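Local coordinates for aspartate-semialdehyde dehydrogenase (PDB 5CEF), which catalyses the NADPH-dependent reductive dephosphorylation of 4-phospho-L-aspartate to its semialdehyde, the second step toward methionine, threonine and isoleucine, at residues A[132-137]-A[225-230]; A[94-99]-A[112-117]. All blocks are in the same frame, centred on the assembly; numbering follows the deposited sequence.

Contact 1: A[132-137]-A[225-230]; sequences PSHLSI and GGVTPD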
loop_
_atom_site.group_PDB
_atom_site.type_symbol
_atom_site.label_atom_id
_atom_site.label_comp_id
_atom_site.label_asym_id
_atom_site.label_seq_id
_atom_site.Cartn_x
_atom_site.Cartn_y
_atom_site.Cartn_z
ATOM N N PRO A 132 -33.110 16.873 -7.686
ATOM C CA PRO A 132 -33.432 18.222 -7.259
ATOM C C PRO A 132 -34.921 18.612 -7.361
ATOM O O PRO A 132 -35.371 19.520 -6.651
ATOM C CB PRO A 132 -32.570 19.103 -8.185
ATOM C CG PRO A 132 -32.284 18.269 -9.384
ATOM C CD PRO A 132 -32.201 16.873 -8.854
ATOM N N SER A 133 -35.693 17.922 -8.193
ATOM C CA SER A 133 -37.139 18.130 -8.223
ATOM C C SER A 133 -37.767 18.014 -6.830
ATOM O O SER A 133 -38.866 18.526 -6.596
ATOM C CB SER A 133 -37.817 17.118 -9.151
ATOM O OG SER A 133 -37.471 15.794 -8.783
ATOM N N HIS A 134 -37.093 17.335 -5.903
ATOM C CA HIS A 134 -37.680 17.157 -4.578
ATOM C C HIS A 134 -37.738 18.451 -3.781
ATOM O O HIS A 134 -38.359 18.501 -2.705
ATOM C CB HIS A 134 -36.975 16.063 -3.804
ATOM C CG HIS A 134 -37.232 14.696 -4.347
ATOM N ND1 HIS A 134 -36.962 13.550 -3.636
ATOM C CD2 HIS A 134 -37.737 14.294 -5.536
ATOM C CE1 HIS A 134 -37.257 12.496 -4.379
ATOM N NE2 HIS A 134 -37.726 12.921 -5.537
ATOM N N LEU A 135 -37.111 19.506 -4.300
ATOM C CA LEU A 135 -37.329 20.840 -3.736
ATOM C C LEU A 135 -38.818 21.259 -3.729
ATOM O O LEU A 135 -39.214 22.134 -2.955
ATOM C CB LEU A 135 -36.480 21.875 -4.478
ATOM C CG LEU A 135 -34.972 21.730 -4.235
ATOM C CD1 LEU A 135 -34.202 22.626 -5.175
ATOM C CD2 LEU A 135 -34.596 22.006 -2.797
ATOM N N SER A 136 -39.646 20.615 -4.548
ATOM C CA SER A 136 -41.075 20.925 -4.587
ATOM C C SER A 136 -41.799 20.799 -3.243
ATOM O O SER A 136 -42.850 21.410 -3.064
ATOM C CB SER A 136 -41.786 20.044 -5.606
ATOM O OG SER A 136 -41.949 18.747 -5.093
ATOM N N ILE A 137 -41.230 20.055 -2.292
ATOM C CA ILE A 137 -41.822 19.909 -0.957
ATOM C C ILE A 137 -41.477 21.042 0.005
ATOM O O ILE A 137 -41.979 21.067 1.128
ATOM C CB ILE A 137 -41.426 18.550 -0.317
ATOM C CG1 ILE A 137 -42.444 18.098 0.717
ATOM C CG2 ILE A 137 -40.056 18.608 0.322
ATOM C CD1 ILE A 137 -42.149 16.745 1.329
ATOM N N GLY A 225 -37.178 7.773 -5.688
ATOM C CA GLY A 225 -38.602 8.032 -5.646
ATOM C C GLY A 225 -38.961 9.462 -6.049
ATOM O O GLY A 225 -38.125 10.228 -6.586
ATOM N N GLY A 226 -40.229 9.794 -5.807
ATOM C CA GLY A 226 -40.791 11.093 -6.147
ATOM C C GLY A 226 -41.419 11.792 -4.946
ATOM O O GLY A 226 -41.360 11.304 -3.804
ATOM N N VAL A 227 -41.980 12.961 -5.236
ATOM C CA VAL A 227 -42.805 13.709 -4.330
ATOM C C VAL A 227 -44.246 13.542 -4.774
ATOM O O VAL A 227 -44.538 13.554 -5.964
ATOM C CB VAL A 227 -42.432 15.185 -4.369
ATOM C CG1 VAL A 227 -43.363 15.988 -3.496
ATOM C CG2 VAL A 227 -41.014 15.338 -3.862
ATOM N N THR A 228 -45.148 13.372 -3.821
ATOM C CA THR A 228 -46.550 13.136 -4.157
ATOM C C THR A 228 -47.126 14.352 -4.940
ATOM O O THR A 228 -46.622 15.465 -4.830
ATOM C CB THR A 228 -47.408 12.830 -2.900
ATOM O OG1 THR A 228 -47.122 13.766 -1.855
ATOM C CG2 THR A 228 -47.117 11.457 -2.384
ATOM N N PRO A 229 -48.168 14.130 -5.769
ATOM C CA PRO A 229 -48.672 15.254 -6.590
ATOM C C PRO A 229 -49.087 16.471 -5.766
ATOM O O PRO A 229 -48.990 17.586 -6.276
ATOM C CB PRO A 229 -49.865 14.650 -7.325
ATOM C CG PRO A 229 -49.636 13.161 -7.314
ATOM C CD PRO A 229 -48.820 12.842 -6.105
ATOM N N ASP A 230 -49.507 16.279 -4.504
ATOM C CA ASP A 230 -49.830 17.428 -3.621
ATOM C C ASP A 230 -48.618 18.213 -3.077
ATOM O O ASP A 230 -48.806 19.210 -2.386
ATOM C CB ASP A 230 -50.742 17.015 -2.438
ATOM C CG ASP A 230 -50.128 15.956 -1.544
ATOM O OD1 ASP A 230 -48.948 15.608 -1.769
ATOM O OD2 ASP A 230 -50.823 15.451 -0.629
#

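Contact 2: A[94-99]-A[112-117]; sequences DVAGDI and SNAKNY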
loop_
_atom_site.group_PDB
_atom_site.type_symbol
_atom_site.label_atom_id
_atom_site.label_comp_id
_atom_site.label_asym_id
_atom_site.label_seq_id
_atom_site.Cartn_x
_atom_site.Cartn_y
_atom_site.Cartn_z
ATOM N N ASP A 94 -23.027 14.112 15.931
ATOM C CA ASP A 94 -23.088 14.276 17.386
ATOM C C ASP A 94 -23.649 15.637 17.792
ATOM O O ASP A 94 -24.394 15.720 18.764
ATOM C CB ASP A 94 -21.729 13.997 18.073
ATOM C CG ASP A 94 -20.555 14.575 17.305
ATOM O OD1 ASP A 94 -20.455 15.816 17.256
ATOM O OD2 ASP A 94 -19.751 13.793 16.731
ATOM N N VAL A 95 -23.321 16.693 17.058
ATOM C CA VAL A 95 -23.759 18.057 17.436
ATOM C C VAL A 95 -24.719 18.715 16.446
ATOM O O VAL A 95 -25.412 19.676 16.784
ATOM C CB VAL A 95 -22.539 19.002 17.640
ATOM C CG1 VAL A 95 -21.693 18.569 18.841
ATOM C CG2 VAL A 95 -21.680 19.093 16.377
ATOM N N ALA A 96 -24.776 18.170 15.240
ATOM C CA ALA A 96 -25.436 18.825 14.123
ATOM C C ALA A 96 -26.924 18.988 14.268
ATOM O O ALA A 96 -27.487 19.943 13.750
ATOM C CB ALA A 96 -25.147 18.063 12.845
ATOM N N GLY A 97 -27.581 18.057 14.944
ATOM C CA GLY A 97 -29.053 18.061 15.029
ATOM C C GLY A 97 -29.664 19.283 15.678
ATOM O O GLY A 97 -30.518 19.942 15.083
ATOM N N ASP A 98 -29.239 19.571 16.907
ATOM C CA ASP A 98 -29.777 20.729 17.650
ATOM C C ASP A 98 -29.420 22.048 16.977
ATOM O O ASP A 98 -30.278 22.912 16.825
ATOM C CB ASP A 98 -29.272 20.733 19.091
ATOM C CG ASP A 98 -29.827 19.575 19.899
ATOM O OD1 ASP A 98 -31.004 19.180 19.641
ATOM O OD2 ASP A 98 -29.087 19.076 20.784
ATOM N N ILE A 99 -28.188 22.135 16.490
ATOM C CA ILE A 99 -27.684 23.330 15.838
ATOM C C ILE A 99 -28.361 23.622 14.492
ATOM O O ILE A 99 -28.845 24.749 14.255
ATOM C CB ILE A 99 -26.186 23.227 15.620
ATOM C CG1 ILE A 99 -25.461 23.229 16.973
ATOM C CG2 ILE A 99 -25.693 24.374 14.746
ATOM C CD1 ILE A 99 -23.998 22.816 16.886
ATOM N N SER A 112 -27.403 20.636 4.869
ATOM C CA SER A 112 -26.689 19.788 5.818
ATOM C C SER A 112 -26.085 18.537 5.206
ATOM O O SER A 112 -26.551 18.034 4.181
ATOM C CB SER A 112 -27.640 19.365 6.940
ATOM O OG SER A 112 -27.200 18.184 7.622
ATOM N N ASN A 113 -25.006 18.062 5.838
ATOM C CA ASN A 113 -24.380 16.791 5.497
ATOM C C ASN A 113 -24.462 15.788 6.588
ATOM O O ASN A 113 -23.843 14.770 6.492
ATOM C CB ASN A 113 -22.916 16.984 5.086
ATOM C CG ASN A 113 -22.826 17.484 3.691
ATOM O OD1 ASN A 113 -22.824 16.700 2.739
ATOM N ND2 ASN A 113 -22.879 18.800 3.539
ATOM N N ALA A 114 -25.219 16.079 7.636
ATOM C CA ALA A 114 -25.340 15.155 8.737
ATOM C C ALA A 114 -26.501 14.220 8.461
ATOM O O ALA A 114 -27.271 14.468 7.553
ATOM C CB ALA A 114 -25.547 15.915 10.016
ATOM N N LYS A 115 -26.582 13.136 9.220
ATOM C CA LYS A 115 -27.619 12.106 9.051
ATOM C C LYS A 115 -28.944 12.538 9.652
ATOM O O LYS A 115 -29.998 11.986 9.322
ATOM C CB LYS A 115 -27.295 10.810 9.827
ATOM C CG LYS A 115 -25.854 10.587 10.235
ATOM C CD LYS A 115 -25.591 9.141 10.636
ATOM C CE LYS A 115 -24.747 9.062 11.897
ATOM N NZ LYS A 115 -24.272 7.673 12.115
ATOM N N ASN A 116 -28.885 13.502 10.555
ATOM C CA ASN A 116 -30.012 13.768 11.446
ATOM C C ASN A 116 -31.381 13.996 10.751
ATOM O O ASN A 116 -32.382 13.466 11.197
ATOM C CB ASN A 116 -29.670 14.957 12.335
ATOM C CG ASN A 116 -28.301 14.814 13.059
ATOM O OD1 ASN A 116 -27.251 14.804 12.438
ATOM N ND2 ASN A 116 -28.335 14.737 14.380
ATOM N N TYR A 117 -31.400 14.726 9.619
ATOM C CA TYR A 117 -32.644 15.082 8.921
ATOM C C TYR A 117 -32.955 14.288 7.622
ATOM O O TYR A 117 -33.937 14.559 6.945
ATOM C CB TYR A 117 -32.658 16.596 8.661
ATOM C CG TYR A 117 -32.943 17.350 9.931
ATOM C CD1 TYR A 117 -34.236 17.425 10.423
ATOM C CD2 TYR A 117 -31.913 17.906 10.693
ATOM C CE1 TYR A 117 -34.502 18.068 11.615
ATOM C CE2 TYR A 117 -32.174 18.550 11.889
ATOM C CZ TYR A 117 -33.466 18.622 12.340
ATOM O OH TYR A 117 -33.748 19.267 13.515
#

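Contact 1: A[132-137]-A[225-230]
The imidazole of His134 is the flat group of this contact: Val227 CG2 sits over one face and Gly225 O lies at the edge, in the ring plane. His134 belongs to a short 3-10 turn, 132-136, in the Rossmann-type NAD-binding domain, while 225-230 is the loop that leaves helix 212-224 in the dimerisation domain, so the ring bridges the two parts of the fold. A chi1 of -70° sets CG anti to the carbonyl carbon, beside the backbone N. The NE2 end of the ring comes nearest the loop, and NE2 donates to Gly225 O at 2.9 Å. The bond is bent, 134° at the hydrogen, and NE2 stands above the plane of the Gly225 carbonyl although the oxygen is almost exactly in the plane of the ring. Gly225 is the first residue to leave the helical conformation, which puts its carbonyl at the start of the loop. On the face, Val227 CG2 makes a CH-pi contact, 4.1 Å from the ring centroid, and comes closest at CD2. Gly226 CA approaches NE2 obliquely at 3.6 Å, and the backbone of Gly226 pairs with Asp235 farther along the loop. Phe234 packs against both Val227 and Ile137, adding an apolar neighbour common to the two segments. Farther along the turn, Ser136 OG is hydrogen-bonded to Asn231 OD1, and the same oxygen touches Val227 CG1 at 3.5 Å.

Contact 2: A[94-99]-A[112-117]
Asn116 leans over Gly97 of helix 93-105, and its side chain meets the helix atom by atom. CB lies 4.2 Å from Gly97 CA. CG, anti to its own carbonyl carbon (chi1 -51°), comes to 3.8 Å from Gly97 N. At the tip the amide divides: OD1 faces the methyl of Ala96, 3.9 Å from its CB, whereas ND2 rests 3.5 Å from Gly97 N. Those two nitrogens are both donors and make no bond; ND2 instead has a weak hydrogen bond to Ala93 O. The bare CA of Gly97 lets the amide lie this close to the helix backbone. Beside it, Ala96 CB meets Ala114 CB at 3.6 Å, methyl to methyl, and Ala96 also touches Leu91, a residue that probably binds NADP(+). Tyr117 turns the edge of its ring to Gly97 O, which lies in the ring plane 3.7 Å from OH, a contact and not a hydrogen bond. Where the loop leaves strand 109-112, Ala114 N donates to Ser112 OG at 2.9 Å, closing an ST turn. Helix 93-105 joins parallel strands 86-89 and 109-112 as a beta-alpha-beta crossover; its first turns pack against the loop after the second strand, as in a Rossmann fold.

Overall arrangement
Followed from the N terminus, the chain first lays down the early strands of the parallel Rossmann sheet, up to 86-89, and enters helix 93-105, then runs through strand 109-112 into its exit loop, where contact 2 closes a short loop of 12 intervening residues. It goes on through strand 125-126 to the segment 132-137, which opens contact 1. That contact closes after 87 intervening residues, beyond strands 151-155 and 177-186 and helix 212-224. The two are in series and neither nest nor cross; the nearest atoms of contact 1 and contact 2 are about 10 Å apart. Contact 2 is local to the nucleotide-binding domain, whereas contact 1 ties that domain to a surface loop of the dimerisation domain.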